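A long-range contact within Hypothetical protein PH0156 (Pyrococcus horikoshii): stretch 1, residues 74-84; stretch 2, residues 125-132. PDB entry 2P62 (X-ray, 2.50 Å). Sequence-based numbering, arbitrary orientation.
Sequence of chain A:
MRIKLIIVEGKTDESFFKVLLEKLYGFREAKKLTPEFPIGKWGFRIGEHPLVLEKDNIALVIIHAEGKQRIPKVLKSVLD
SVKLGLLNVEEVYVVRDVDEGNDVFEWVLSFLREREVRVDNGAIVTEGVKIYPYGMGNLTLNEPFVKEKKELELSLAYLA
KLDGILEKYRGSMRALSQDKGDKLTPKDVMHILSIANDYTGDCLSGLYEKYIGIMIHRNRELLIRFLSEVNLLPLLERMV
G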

# COMPACT_ATOMS: atom_id res chain seq x y z
N VAL A 74 -21.40 -8.56 -10.14
CA VAL A 74 -20.72 -9.80 -9.77
C VAL A 74 -21.69 -10.84 -9.24
O VAL A 74 -21.57 -12.02 -9.56
CB VAL A 74 -19.65 -9.54 -8.71
CG1 VAL A 74 -19.07 -10.86 -8.22
CG2 VAL A 74 -18.57 -8.66 -9.29
N LEU A 75 -22.64 -10.40 -8.42
CA LEU A 75 -23.63 -11.29 -7.83
C LEU A 75 -24.53 -11.91 -8.88
O LEU A 75 -24.85 -13.10 -8.82
CB LEU A 75 -24.50 -10.53 -6.82
CG LEU A 75 -24.00 -10.46 -5.38
CD1 LEU A 75 -24.83 -9.47 -4.56
CD2 LEU A 75 -24.10 -11.86 -4.78
N LYS A 76 -24.93 -11.10 -9.85
CA LYS A 76 -25.81 -11.57 -10.90
C LYS A 76 -25.12 -12.68 -11.69
O LYS A 76 -25.68 -13.76 -11.88
CB LYS A 76 -26.18 -10.41 -11.82
CG LYS A 76 -27.33 -10.71 -12.74
CD LYS A 76 -27.66 -9.52 -13.63
CE LYS A 76 -28.94 -9.77 -14.42
NZ LYS A 76 -28.90 -11.08 -15.14
N SER A 77 -23.89 -12.42 -12.11
CA SER A 77 -23.12 -13.41 -12.86
C SER A 77 -23.02 -14.71 -12.08
O SER A 77 -23.47 -15.75 -12.54
CB SER A 77 -21.71 -12.90 -13.14
OG SER A 77 -21.73 -11.62 -13.75
N VAL A 78 -22.41 -14.65 -10.89
CA VAL A 78 -22.23 -15.85 -10.08
C VAL A 78 -23.54 -16.61 -9.89
O VAL A 78 -23.61 -17.81 -10.15
CB VAL A 78 -21.59 -15.52 -8.69
CG1 VAL A 78 -21.46 -16.78 -7.88
CG2 VAL A 78 -20.20 -14.91 -8.87
N LEU A 79 -24.59 -15.90 -9.48
CA LEU A 79 -25.91 -16.49 -9.27
C LEU A 79 -26.46 -17.14 -10.54
O LEU A 79 -27.01 -18.24 -10.49
CB LEU A 79 -26.89 -15.41 -8.80
CG LEU A 79 -27.27 -15.29 -7.33
CD1 LEU A 79 -26.12 -15.64 -6.42
CD2 LEU A 79 -27.74 -13.87 -7.09
N ASP A 80 -26.33 -16.46 -11.68
CA ASP A 80 -26.82 -17.03 -12.93
C ASP A 80 -25.98 -18.27 -13.27
O ASP A 80 -26.51 -19.31 -13.68
CB ASP A 80 -26.75 -15.99 -14.06
CG ASP A 80 -27.87 -14.94 -13.97
OD1 ASP A 80 -27.71 -13.85 -14.56
OD2 ASP A 80 -28.93 -15.19 -13.34
N SER A 81 -24.66 -18.18 -13.09
CA SER A 81 -23.79 -19.31 -13.37
C SER A 81 -24.19 -20.49 -12.48
O SER A 81 -24.18 -21.64 -12.92
CB SER A 81 -22.32 -18.94 -13.13
OG SER A 81 -21.91 -17.88 -13.98
N VAL A 82 -24.56 -20.22 -11.23
CA VAL A 82 -24.96 -21.29 -10.33
C VAL A 82 -26.29 -21.90 -10.80
O VAL A 82 -26.47 -23.12 -10.78
CB VAL A 82 -25.10 -20.80 -8.86
CG1 VAL A 82 -25.65 -21.92 -7.97
CG2 VAL A 82 -23.75 -20.34 -8.33
N LYS A 83 -27.23 -21.06 -11.23
CA LYS A 83 -28.51 -21.58 -11.70
C LYS A 83 -28.28 -22.50 -12.89
O LYS A 83 -28.89 -23.56 -12.99
CB LYS A 83 -29.44 -20.44 -12.11
CG LYS A 83 -30.88 -20.89 -12.33
CD LYS A 83 -31.64 -20.01 -13.33
CE LYS A 83 -31.77 -18.57 -12.85
NZ LYS A 83 -32.43 -17.71 -13.88
N LEU A 84 -27.39 -22.09 -13.79
CA LEU A 84 -27.06 -22.85 -14.99
C LEU A 84 -26.19 -24.06 -14.68
O LEU A 84 -26.06 -24.97 -15.50
CB LEU A 84 -26.35 -21.96 -16.01
CG LEU A 84 -27.19 -20.86 -16.66
CD1 LEU A 84 -26.31 -19.91 -17.47
CD2 LEU A 84 -28.24 -21.50 -17.55
N VAL A 125 -31.05 -16.58 0.96
CA VAL A 125 -30.88 -17.74 0.10
C VAL A 125 -31.64 -17.57 -1.20
O VAL A 125 -32.84 -17.31 -1.21
CB VAL A 125 -31.37 -19.05 0.81
CG1 VAL A 125 -31.02 -20.26 -0.04
CG2 VAL A 125 -30.73 -19.19 2.19
N THR A 126 -30.91 -17.69 -2.30
CA THR A 126 -31.51 -17.57 -3.62
C THR A 126 -30.66 -18.41 -4.56
O THR A 126 -29.44 -18.45 -4.43
CB THR A 126 -31.54 -16.09 -4.09
OG1 THR A 126 -32.19 -16.00 -5.36
CG2 THR A 126 -30.15 -15.52 -4.20
N GLU A 127 -31.32 -19.10 -5.48
CA GLU A 127 -30.61 -19.95 -6.43
C GLU A 127 -29.80 -20.99 -5.66
O GLU A 127 -28.78 -21.47 -6.15
CB GLU A 127 -29.68 -19.08 -7.29
CG GLU A 127 -30.09 -18.91 -8.76
CD GLU A 127 -31.56 -18.57 -8.98
OE1 GLU A 127 -32.37 -19.52 -9.08
OE2 GLU A 127 -31.91 -17.37 -9.05
N GLY A 128 -30.24 -21.32 -4.45
CA GLY A 128 -29.53 -22.30 -3.65
C GLY A 128 -28.24 -21.78 -3.04
O GLY A 128 -27.48 -22.54 -2.44
N VAL A 129 -27.99 -20.49 -3.18
CA VAL A 129 -26.77 -19.88 -2.64
C VAL A 129 -27.03 -19.05 -1.38
O VAL A 129 -27.89 -18.17 -1.38
CB VAL A 129 -26.08 -18.98 -3.71
CG1 VAL A 129 -24.92 -18.21 -3.10
CG2 VAL A 129 -25.60 -19.83 -4.89
N LYS A 130 -26.28 -19.32 -0.32
CA LYS A 130 -26.42 -18.57 0.93
C LYS A 130 -25.61 -17.27 0.89
O LYS A 130 -24.38 -17.29 0.87
CB LYS A 130 -25.97 -19.41 2.13
CG LYS A 130 -26.93 -20.51 2.52
CD LYS A 130 -26.47 -21.20 3.79
CE LYS A 130 -27.35 -22.39 4.09
NZ LYS A 130 -27.43 -23.27 2.90
N ILE A 131 -26.30 -16.13 0.87
CA ILE A 131 -25.63 -14.84 0.84
C ILE A 131 -25.61 -14.23 2.24
O ILE A 131 -26.66 -14.00 2.85
CB ILE A 131 -26.33 -13.91 -0.17
CG1 ILE A 131 -26.31 -14.57 -1.55
CG2 ILE A 131 -25.60 -12.56 -0.22
CD1 ILE A 131 -27.21 -13.91 -2.64
N TYR A 132 -24.41 -13.99 2.75
CA TYR A 132 -24.26 -13.43 4.08
C TYR A 132 -23.82 -11.99 4.10
O TYR A 132 -22.66 -11.67 3.84
CB TYR A 132 -23.26 -14.26 4.89
CG TYR A 132 -23.72 -15.66 5.24
CD1 TYR A 132 -24.51 -15.89 6.37
CD2 TYR A 132 -23.34 -16.76 4.46
CE1 TYR A 132 -24.91 -17.18 6.71
CE2 TYR A 132 -23.74 -18.05 4.79
CZ TYR A 132 -24.51 -18.25 5.92
OH TYR A 132 -24.89 -19.53 6.26

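No hydrogen bond or salt bridge links the two stretches; what joins them is van der Waals packing, much of it apolar, with 355 Å² buried over both sides. The helix and strand 129-132 run nearly antiparallel, at 160°, with axes 10.9 Å apart at closest approach.

Along stretch 2, Val 125 lies out of reach, and contact begins at Thr 126. Its CB points sideways, yet the methyl CG2 lies 4.1 Å from CD2 of Leu 79, while its OG1 is hydrogen-bonded elsewhere in the structure. Thr 126 also opens a type I' turn, closed by Val 129 N to Thr 126 O at 2.8 Å and Thr 126 N to Val 129 O at 3.2 Å.

Within this turn the backbone comes closest to the helix: the CA atoms of Glu 127 and Lys 83 are 5.9 Å apart. The closest contacts of the Glu 127 side chain come from CG, 3.6 Å from Leu 79 O and 3.7 Å from Lys 83 CB. Leu 79 O already accepts the helical bond from Lys 83 N (2.9 Å). The backbone of Glu 127 contributes too, its O lying 3.6 Å from Val 82 CG1. Gly 128 makes no contact; its phi of 74° is one that glycine adopts readily.

From Val 129 the strand turns alternate side chains to the helix. Val 129 points toward it, placing CG2 3.7 Å from Val 82 CG1 and CB 4.3 Å from Leu 79 CD1; the compact branched chains of both valines suit this close packing. Lys 130 is out of reach and partly exposed, as suits its charge. Ile 131 again points toward the helix, where the backbones are wider apart (CA to CA of Leu 75, 9.6 Å). Its longer chain carries CD1 to 4.3 Å from both Leu 75 CD2 and Leu 79 CD1. Both leucines, like Val 129 and Ile 131, are buried; their CA-to-CB bonds point sideways, but their side-chain ends come nearer the strand.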